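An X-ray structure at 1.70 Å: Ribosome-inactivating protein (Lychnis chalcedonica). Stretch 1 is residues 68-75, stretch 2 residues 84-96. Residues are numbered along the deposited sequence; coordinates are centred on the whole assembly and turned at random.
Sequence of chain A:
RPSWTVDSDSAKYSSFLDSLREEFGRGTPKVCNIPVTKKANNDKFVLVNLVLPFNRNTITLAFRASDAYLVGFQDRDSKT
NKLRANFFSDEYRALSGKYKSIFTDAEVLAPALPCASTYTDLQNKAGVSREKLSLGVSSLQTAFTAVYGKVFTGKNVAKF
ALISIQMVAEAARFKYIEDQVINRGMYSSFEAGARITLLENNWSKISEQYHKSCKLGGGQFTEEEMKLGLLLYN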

# COMPACT_ATOMS: atom_id res chain seq x y z
N ALA A 68 1.82 6.64 -5.12
CA ALA A 68 1.53 5.67 -4.06
C ALA A 68 1.67 4.22 -4.54
O ALA A 68 0.90 3.34 -4.17
N TYR A 69 2.70 3.98 -5.35
CA TYR A 69 2.98 2.66 -5.92
C TYR A 69 4.02 1.89 -5.08
O TYR A 69 5.09 2.41 -4.81
N LEU A 70 3.70 0.66 -4.69
CA LEU A 70 4.61 -0.16 -3.88
C LEU A 70 5.79 -0.70 -4.69
O LEU A 70 5.61 -1.40 -5.68
N VAL A 71 7.01 -0.39 -4.24
CA VAL A 71 8.21 -0.84 -4.96
C VAL A 71 9.03 -1.92 -4.25
O VAL A 71 9.94 -2.50 -4.85
N GLY A 72 8.70 -2.21 -2.99
CA GLY A 72 9.43 -3.23 -2.26
C GLY A 72 9.24 -3.12 -0.76
O GLY A 72 8.41 -2.34 -0.29
N PHE A 73 10.02 -3.89 0.01
CA PHE A 73 9.92 -3.86 1.47
C PHE A 73 11.22 -4.28 2.15
O PHE A 73 12.11 -4.88 1.54
N GLN A 74 11.32 -3.97 3.44
CA GLN A 74 12.50 -4.30 4.25
C GLN A 74 12.14 -5.19 5.45
O GLN A 74 11.18 -4.90 6.16
N ASP A 75 12.89 -6.27 5.64
CA ASP A 75 12.68 -7.16 6.79
C ASP A 75 14.05 -7.52 7.35
O ASP A 75 15.01 -6.78 7.14
N ARG A 84 17.40 -5.98 5.78
CA ARG A 84 17.68 -6.12 4.35
C ARG A 84 16.62 -5.47 3.46
O ARG A 84 15.42 -5.60 3.71
N ALA A 85 17.07 -4.78 2.42
CA ALA A 85 16.17 -4.11 1.48
C ALA A 85 15.84 -5.02 0.30
O ALA A 85 16.74 -5.48 -0.40
N ASN A 86 14.55 -5.25 0.07
CA ASN A 86 14.08 -6.12 -1.01
C ASN A 86 13.24 -5.35 -2.03
O ASN A 86 12.19 -4.80 -1.69
N PHE A 87 13.69 -5.31 -3.29
CA PHE A 87 12.95 -4.61 -4.34
C PHE A 87 12.30 -5.57 -5.33
O PHE A 87 12.85 -6.64 -5.61
N PHE A 88 11.14 -5.20 -5.85
CA PHE A 88 10.46 -6.03 -6.84
C PHE A 88 11.41 -6.15 -8.04
O PHE A 88 12.23 -5.26 -8.28
N SER A 89 11.30 -7.25 -8.78
CA SER A 89 12.18 -7.49 -9.91
C SER A 89 12.22 -6.39 -10.97
O SER A 89 13.25 -6.20 -11.62
N ASP A 90 11.11 -5.68 -11.14
CA ASP A 90 11.04 -4.62 -12.15
C ASP A 90 11.42 -3.24 -11.62
O ASP A 90 11.41 -2.26 -12.36
N GLU A 91 11.76 -3.17 -10.33
CA GLU A 91 12.17 -1.91 -9.71
C GLU A 91 13.62 -2.02 -9.23
O GLU A 91 14.26 -1.00 -8.94
N TYR A 92 14.14 -3.24 -9.18
CA TYR A 92 15.50 -3.50 -8.70
C TYR A 92 16.62 -2.75 -9.43
O TYR A 92 17.47 -2.13 -8.79
N ARG A 93 16.63 -2.81 -10.76
CA ARG A 93 17.69 -2.13 -11.50
C ARG A 93 17.73 -0.62 -11.25
O ARG A 93 18.80 -0.04 -11.14
N ALA A 94 16.56 0.00 -11.13
CA ALA A 94 16.51 1.44 -10.92
C ALA A 94 16.75 1.90 -9.49
O ALA A 94 17.30 2.98 -9.27
N LEU A 95 16.36 1.08 -8.51
CA LEU A 95 16.49 1.48 -7.11
C LEU A 95 17.56 0.80 -6.25
O LEU A 95 17.93 1.34 -5.21
N SER A 96 18.04 -0.37 -6.66
CA SER A 96 19.03 -1.09 -5.85
C SER A 96 20.24 -0.25 -5.44
O SER A 96 20.68 -0.32 -4.30

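At Tyr69 the CA-to-CB bond points sideways, but the t rotamer brings the ring nearer, with CE1 4.1 Å from Glu91 OE2; both its hydroxyl and the Glu91 carboxylate are satisfied elsewhere in the structure. Leu70, also sideways with chi1 t and chi2 p, reaches the ring of Phe88 (m), its CG lying 3.8 Å from Phe88 CE1. A branched aliphatic chain suits this buried, apolar spot.

Val71 (m) is the residue of stretch 1 most covered by stretch 2. Val71 CG2 lies 3.8 Å from Leu95 CD1 and 4.5 Å from Phe87 CE2, while Val71 CG1 is 3.8 Å from Glu91 CD, so this compact side chain meets both the helix and the segment before it. Its carbonyl accepts a hydrogen bond from the residue just past the second strand: Phe88 N donates to Val71 O at 3.1 Å, almost linearly.

Gly72 has no side chain, and its place leaves no room for one. A CB here would clash with Asn86 O, and the backbone angles would also jam it against the preceding carbonyl. Gly72 CA instead approaches Asn86 O to 3.2 Å.

Phe73 (p) shares a sheet face with Asn86, Asp75 and Arg84. Its flat ring offers a broad face to Asn86 CB, and Phe73 CE2 is 3.6 Å from Asn86 ND2. The amide of Asn86 (m) is well used: ND2 donates to Phe73 O and to Asp75 OD1, both at 3.0 Å.

Gln74 (t) points to the other face with Ala85, whose small side chain stays clear of stretch 1. Gln74 CG is 3.5 Å from Arg84 O; the aliphatic part of this long side chain suits running beside the neighbouring backbone.

Asp75 (p) pairs with Arg84 (p, then extended) in a salt bridge. Arg84 NE donates to Asp75 OD1 at 2.8 Å and Arg84 NH2 to Asp75 OD2 at 3.0 Å, a two-pronged pairing that offsets charge at a buried acid.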

# COMPACT_ATOMS: atom_id res chain seq x y z
CB ALA A 68 0.12 5.91 -3.51
CB TYR A 69 3.47 2.86 -7.35
CG TYR A 69 3.52 1.62 -8.20
CD1 TYR A 69 4.70 0.89 -8.34
CD2 TYR A 69 2.39 1.18 -8.90
CE1 TYR A 69 4.76 -0.24 -9.15
CE2 TYR A 69 2.44 0.05 -9.71
CZ TYR A 69 3.63 -0.65 -9.83
OH TYR A 69 3.68 -1.76 -10.64
CB LEU A 70 3.85 -1.34 -3.25
CG LEU A 70 4.66 -2.26 -2.32
CD1 LEU A 70 5.04 -1.51 -1.05
CD2 LEU A 70 3.84 -3.50 -1.98
CB VAL A 71 9.16 0.35 -5.27
CG1 VAL A 71 8.42 1.41 -6.09
CG2 VAL A 71 9.69 0.96 -3.97
CB PHE A 73 8.78 -4.77 1.95
CG PHE A 73 9.02 -6.23 1.70
CD1 PHE A 73 8.63 -6.82 0.50
CD2 PHE A 73 9.65 -7.02 2.65
CE1 PHE A 73 8.86 -8.17 0.25
CE2 PHE A 73 9.90 -8.38 2.42
CZ PHE A 73 9.50 -8.95 1.21
CB GLN A 74 13.14 -3.00 4.75
CG GLN A 74 14.12 -3.16 5.91
CD GLN A 74 14.50 -1.82 6.52
OE1 GLN A 74 15.36 -1.11 6.01
NE2 GLN A 74 13.83 -1.46 7.61
CB ASP A 75 11.86 -8.40 6.38
CG ASP A 75 12.62 -9.37 5.49
OD1 ASP A 75 13.45 -8.92 4.69
OD2 ASP A 75 12.35 -10.58 5.58
CB ARG A 84 17.83 -7.60 3.98
CG ARG A 84 16.56 -8.43 4.19
CD ARG A 84 16.76 -9.91 3.88
NE ARG A 84 15.54 -10.66 4.18
CZ ARG A 84 15.45 -11.98 4.24
NH1 ARG A 84 16.51 -12.74 4.01
NH2 ARG A 84 14.29 -12.55 4.55
CB ALA A 85 16.82 -2.82 0.97
CB ASN A 86 13.22 -7.25 -0.44
CG ASN A 86 13.86 -7.94 0.76
OD1 ASN A 86 14.78 -8.74 0.61
ND2 ASN A 86 13.38 -7.61 1.95
CB PHE A 87 13.87 -3.67 -5.11
CG PHE A 87 14.35 -2.50 -4.32
CD1 PHE A 87 15.67 -2.45 -3.86
CD2 PHE A 87 13.49 -1.46 -4.00
CE1 PHE A 87 16.11 -1.37 -3.10
CE2 PHE A 87 13.92 -0.38 -3.24
CZ PHE A 87 15.24 -0.33 -2.79
CB PHE A 88 9.12 -5.41 -7.26
CG PHE A 88 8.03 -5.59 -6.24
CD1 PHE A 88 7.34 -4.49 -5.73
CD2 PHE A 88 7.69 -6.86 -5.78
CE1 PHE A 88 6.33 -4.66 -4.78
CE2 PHE A 88 6.67 -7.04 -4.84
CZ PHE A 88 6.00 -5.93 -4.33
CB SER A 89 11.82 -8.82 -10.58
OG SER A 89 10.53 -8.77 -11.15
CB ASP A 90 9.65 -4.58 -12.79
CG ASP A 90 8.54 -4.32 -11.79
OD1 ASP A 90 8.71 -4.64 -10.60
OD2 ASP A 90 7.47 -3.81 -12.21
CB GLU A 91 11.27 -1.59 -8.51
CG GLU A 91 9.84 -1.15 -8.85
CD GLU A 91 9.76 0.26 -9.41
OE1 GLU A 91 10.78 0.99 -9.37
OE2 GLU A 91 8.67 0.65 -9.89
CB TYR A 92 15.79 -5.01 -8.73
CG TYR A 92 17.13 -5.39 -8.13
CD1 TYR A 92 17.29 -5.55 -6.76
CD2 TYR A 92 18.25 -5.59 -8.95
CE1 TYR A 92 18.53 -5.90 -6.20
CE2 TYR A 92 19.49 -5.93 -8.41
CZ TYR A 92 19.62 -6.09 -7.04
OH TYR A 92 20.85 -6.42 -6.51
CB ARG A 93 17.56 -2.39 -13.01
CG ARG A 93 17.77 -3.84 -13.41
CD ARG A 93 19.11 -4.40 -12.92
NE ARG A 93 19.38 -5.72 -13.49
CZ ARG A 93 19.99 -5.92 -14.66
NH1 ARG A 93 20.42 -4.89 -15.38
NH2 ARG A 93 20.16 -7.15 -15.11
CB ALA A 94 15.17 1.98 -11.41
CB LEU A 95 15.12 1.31 -6.43
CG LEU A 95 13.89 1.86 -7.17
CD1 LEU A 95 12.64 1.58 -6.35
CD2 LEU A 95 14.04 3.36 -7.40
CB SER A 96 19.52 -2.35 -6.59
OG SER A 96 20.18 -2.02 -7.79